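Local coordinates for protein argininosuccinate lyase (Chelativorans sp., PDB 6G3G) that probably catalyses the reversible cleavage of argininosuccinate into fumarate and arginine, the last step of arginine biosynthesis, at residues I394-K399 with L408-E413. Sequence-based numbering, arbitrary orientation.
Sequences ITAIEK and LDLVQE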
ATOM      1  N   ILE A 394     -11.846  33.930  24.980  1.00 36.97           N
ATOM      2  CA  ILE A 394     -10.912  33.638  26.068  1.00 38.37           C
ATOM      3  C   ILE A 394     -11.495  34.096  27.399  1.00 39.84           C
ATOM      4  O   ILE A 394     -11.463  33.368  28.398  1.00 40.54           O
ATOM      5  CB  ILE A 394      -9.544  34.293  25.792  1.00 38.08           C
ATOM      6  CG1 ILE A 394      -8.874  33.624  24.588  1.00 37.89           C
ATOM      7  CG2 ILE A 394      -8.645  34.214  27.030  1.00 34.16           C
ATOM      8  CD1 ILE A 394      -7.522  34.197  24.215  1.00 36.10           C
ATOM      9  N   THR A 395     -12.040  35.313  27.428  1.00 39.99           N
ATOM     10  CA  THR A 395     -12.600  35.840  28.667  1.00 40.19           C
ATOM     11  C   THR A 395     -13.868  35.094  29.063  1.00 40.20           C
ATOM     12  O   THR A 395     -14.060  34.765  30.239  1.00 41.67           O
ATOM     13  CB  THR A 395     -12.878  37.339  28.518  1.00 40.68           C
ATOM     14  OG1 THR A 395     -11.643  38.040  28.320  1.00 40.89           O
ATOM     15  CG2 THR A 395     -13.569  37.896  29.757  1.00 43.01           C
ATOM     16  N   ALA A 396     -14.744  34.813  28.095  1.00 39.54           N
ATOM     17  CA  ALA A 396     -16.005  34.149  28.411  1.00 39.64           C
ATOM     18  C   ALA A 396     -15.771  32.751  28.972  1.00 39.91           C
ATOM     19  O   ALA A 396     -16.487  32.312  29.880  1.00 40.22           O
ATOM     20  CB  ALA A 396     -16.892  34.090  27.168  1.00 39.14           C
ATOM     21  N   ILE A 397     -14.778  32.033  28.443  1.00 39.87           N
ATOM     22  CA  ILE A 397     -14.434  30.728  29.000  1.00 40.98           C
ATOM     23  C   ILE A 397     -13.921  30.885  30.425  1.00 41.53           C
ATOM     24  O   ILE A 397     -14.378  30.198  31.347  1.00 41.59           O
ATOM     25  CB  ILE A 397     -13.407  30.012  28.100  1.00 40.31           C
ATOM     26  CG1 ILE A 397     -14.082  29.533  26.812  1.00 40.98           C
ATOM     27  CG2 ILE A 397     -12.764  28.828  28.836  1.00 39.73           C
ATOM     28  CD1 ILE A 397     -13.129  28.945  25.786  1.00 42.40           C
ATOM     29  N   GLU A 398     -12.960  31.793  30.627  1.00 40.98           N
ATOM     30  CA  GLU A 398     -12.436  32.052  31.964  1.00 44.29           C
ATOM     31  C   GLU A 398     -13.557  32.283  32.969  1.00 43.57           C
ATOM     32  O   GLU A 398     -13.480  31.823  34.114  1.00 41.88           O
ATOM     33  CB  GLU A 398     -11.505  33.266  31.933  1.00 45.84           C
ATOM     34  CG  GLU A 398     -10.027  32.928  31.854  1.00 50.72           C
ATOM     35  CD  GLU A 398      -9.190  34.096  31.363  1.00 62.38           C
ATOM     36  OE1 GLU A 398      -9.713  35.231  31.326  1.00 52.80           O
ATOM     37  OE2 GLU A 398      -8.010  33.879  31.010  1.00 54.26           O
ATOM     38  N   LYS A 399     -14.606  32.991  32.556  1.00 42.60           N
ATOM     39  CA  LYS A 399     -15.691  33.380  33.446  1.00 42.66           C
ATOM     40  C   LYS A 399     -16.901  32.459  33.359  1.00 43.26           C
ATOM     41  O   LYS A 399     -17.913  32.730  34.011  1.00 42.16           O
ATOM     42  CB  LYS A 399     -16.115  34.820  33.141  1.00 43.32           C
ATOM     43  CG  LYS A 399     -15.036  35.851  33.451  1.00 44.78           C
ATOM     44  CD  LYS A 399     -15.465  37.247  33.039  1.00 44.76           C
ATOM     45  CE  LYS A 399     -14.617  38.314  33.712  1.00 47.64           C
ATOM     46  NZ  LYS A 399     -14.982  39.680  33.243  1.00 54.18           N
ATOM     47  N   LEU A 408     -23.066  43.013  25.534  1.00 43.24           N
ATOM     48  CA  LEU A 408     -22.374  44.231  25.126  1.00 43.50           C
ATOM     49  C   LEU A 408     -21.177  44.514  26.024  1.00 42.95           C
ATOM     50  O   LEU A 408     -20.090  44.844  25.537  1.00 43.44           O
ATOM     51  CB  LEU A 408     -23.357  45.402  25.141  1.00 43.33           C
ATOM     52  CG  LEU A 408     -22.991  46.685  24.391  1.00 43.93           C
ATOM     53  CD1 LEU A 408     -22.717  46.429  22.916  1.00 44.93           C
ATOM     54  CD2 LEU A 408     -24.123  47.685  24.550  1.00 43.37           C
ATOM     55  N   ASP A 409     -21.359  44.399  27.344  1.00 43.45           N
ATOM     56  CA  ASP A 409     -20.262  44.650  28.276  1.00 45.62           C
ATOM     57  C   ASP A 409     -19.017  43.862  27.885  1.00 45.18           C
ATOM     58  O   ASP A 409     -17.915  44.416  27.794  1.00 45.38           O
ATOM     59  CB  ASP A 409     -20.689  44.287  29.701  1.00 49.04           C
ATOM     60  CG  ASP A 409     -21.869  45.108  30.191  1.00 53.59           C
ATOM     61  OD1 ASP A 409     -22.035  46.257  29.732  1.00 51.93           O
ATOM     62  OD2 ASP A 409     -22.630  44.602  31.043  1.00 57.67           O
ATOM     63  N   LEU A 410     -19.179  42.562  27.645  1.00 44.44           N
ATOM     64  CA  LEU A 410     -18.032  41.706  27.367  1.00 42.94           C
ATOM     65  C   LEU A 410     -17.355  42.094  26.058  1.00 43.72           C
ATOM     66  O   LEU A 410     -16.124  42.183  25.984  1.00 45.22           O
ATOM     67  CB  LEU A 410     -18.481  40.248  27.329  1.00 43.88           C
ATOM     68  CG  LEU A 410     -17.377  39.196  27.383  1.00 44.86           C
ATOM     69  CD1 LEU A 410     -16.569  39.314  28.665  1.00 44.97           C
ATOM     70  CD2 LEU A 410     -17.986  37.815  27.262  1.00 42.63           C
ATOM     71  N   VAL A 411     -18.145  42.314  25.007  1.00 42.82           N
ATOM     72  CA  VAL A 411     -17.582  42.730  23.725  1.00 42.76           C
ATOM     73  C   VAL A 411     -16.828  44.046  23.881  1.00 43.72           C
ATOM     74  O   VAL A 411     -15.779  44.255  23.257  1.00 42.37           O
ATOM     75  CB  VAL A 411     -18.700  42.829  22.669  1.00 42.51           C
ATOM     76  CG1 VAL A 411     -18.186  43.455  21.371  1.00 41.09           C
ATOM     77  CG2 VAL A 411     -19.288  41.447  22.402  1.00 42.10           C
ATOM     78  N   GLN A 412     -17.345  44.952  24.714  1.00 44.36           N
ATOM     79  CA  GLN A 412     -16.681  46.236  24.912  1.00 43.01           C
ATOM     80  C   GLN A 412     -15.372  46.069  25.675  1.00 43.78           C
ATOM     81  O   GLN A 412     -14.361  46.687  25.319  1.00 43.54           O
ATOM     82  CB  GLN A 412     -17.613  47.204  25.641  1.00 45.58           C
ATOM     83  CG  GLN A 412     -18.809  47.676  24.814  1.00 46.85           C
ATOM     84  CD  GLN A 412     -18.401  48.288  23.487  1.00 51.14           C
ATOM     85  OE1 GLN A 412     -17.354  48.927  23.379  1.00 54.59           O
ATOM     86  NE2 GLN A 412     -19.224  48.084  22.465  1.00 55.20           N
ATOM     87  N   GLU A 413     -15.367  45.247  26.730  1.00 42.61           N
ATOM     88  CA  GLU A 413     -14.120  44.948  27.429  1.00 44.62           C
ATOM     89  C   GLU A 413     -13.038  44.515  26.451  1.00 44.83           C
ATOM     90  O   GLU A 413     -11.937  45.077  26.428  1.00 44.49           O
ATOM     91  CB  GLU A 413     -14.326  43.835  28.456  1.00 46.93           C
ATOM     92  CG  GLU A 413     -15.132  44.186  29.679  1.00 53.99           C
ATOM     93  CD  GLU A 413     -15.002  43.119  30.754  1.00 65.83           C
ATOM     94  OE1 GLU A 413     -14.158  42.210  30.590  1.00 59.30           O
ATOM     95  OE2 GLU A 413     -15.742  43.185  31.758  1.00 85.15           O
TER
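Leu-410 reaches across a helix-loop-helix pair in the argininosuccinate lyase C-terminal region and divides its two methyls between Thr-395 and Ala-396. CD1 of Leu-410 lies 3.5 Å from CG2 of Thr-395, while its CD2 rests 3.9 Å from CB of Ala-396. CG of Leu-410 stands anti to the backbone N (chi1 -166°), which carries the fork over to the last turn of helix 382-398. The threonine is split by polarity: CG2 meets the leucine, whereas OG1 is hydrogen-bonded back to the carbonyl oxygen of His-391, one turn earlier in the same helix.

Beyond this apolar pairing, Lys-399 and Glu-413 approach from opposite directions on extended chains and form a long salt bridge at an exposed edge. The segment axes come within 10.9 Å and run at 127°, nearer to perpendicular than to antiparallel, with Ala-396 and Leu-410 in register. Tyr-364, Ile-401 and Ile-406, all from loops, also pack on Ala-396. Behind the second helix, Leu-408 and Val-411 touch Ile-430 of helix 427-434, away from the residues that bind fumarate and succinate. In the salt bridge, NZ of Lys-399 is nearly equidistant from both carboxylate oxygens of Glu-413, 3.8 Å from OE1 and 3.9 Å from OE2.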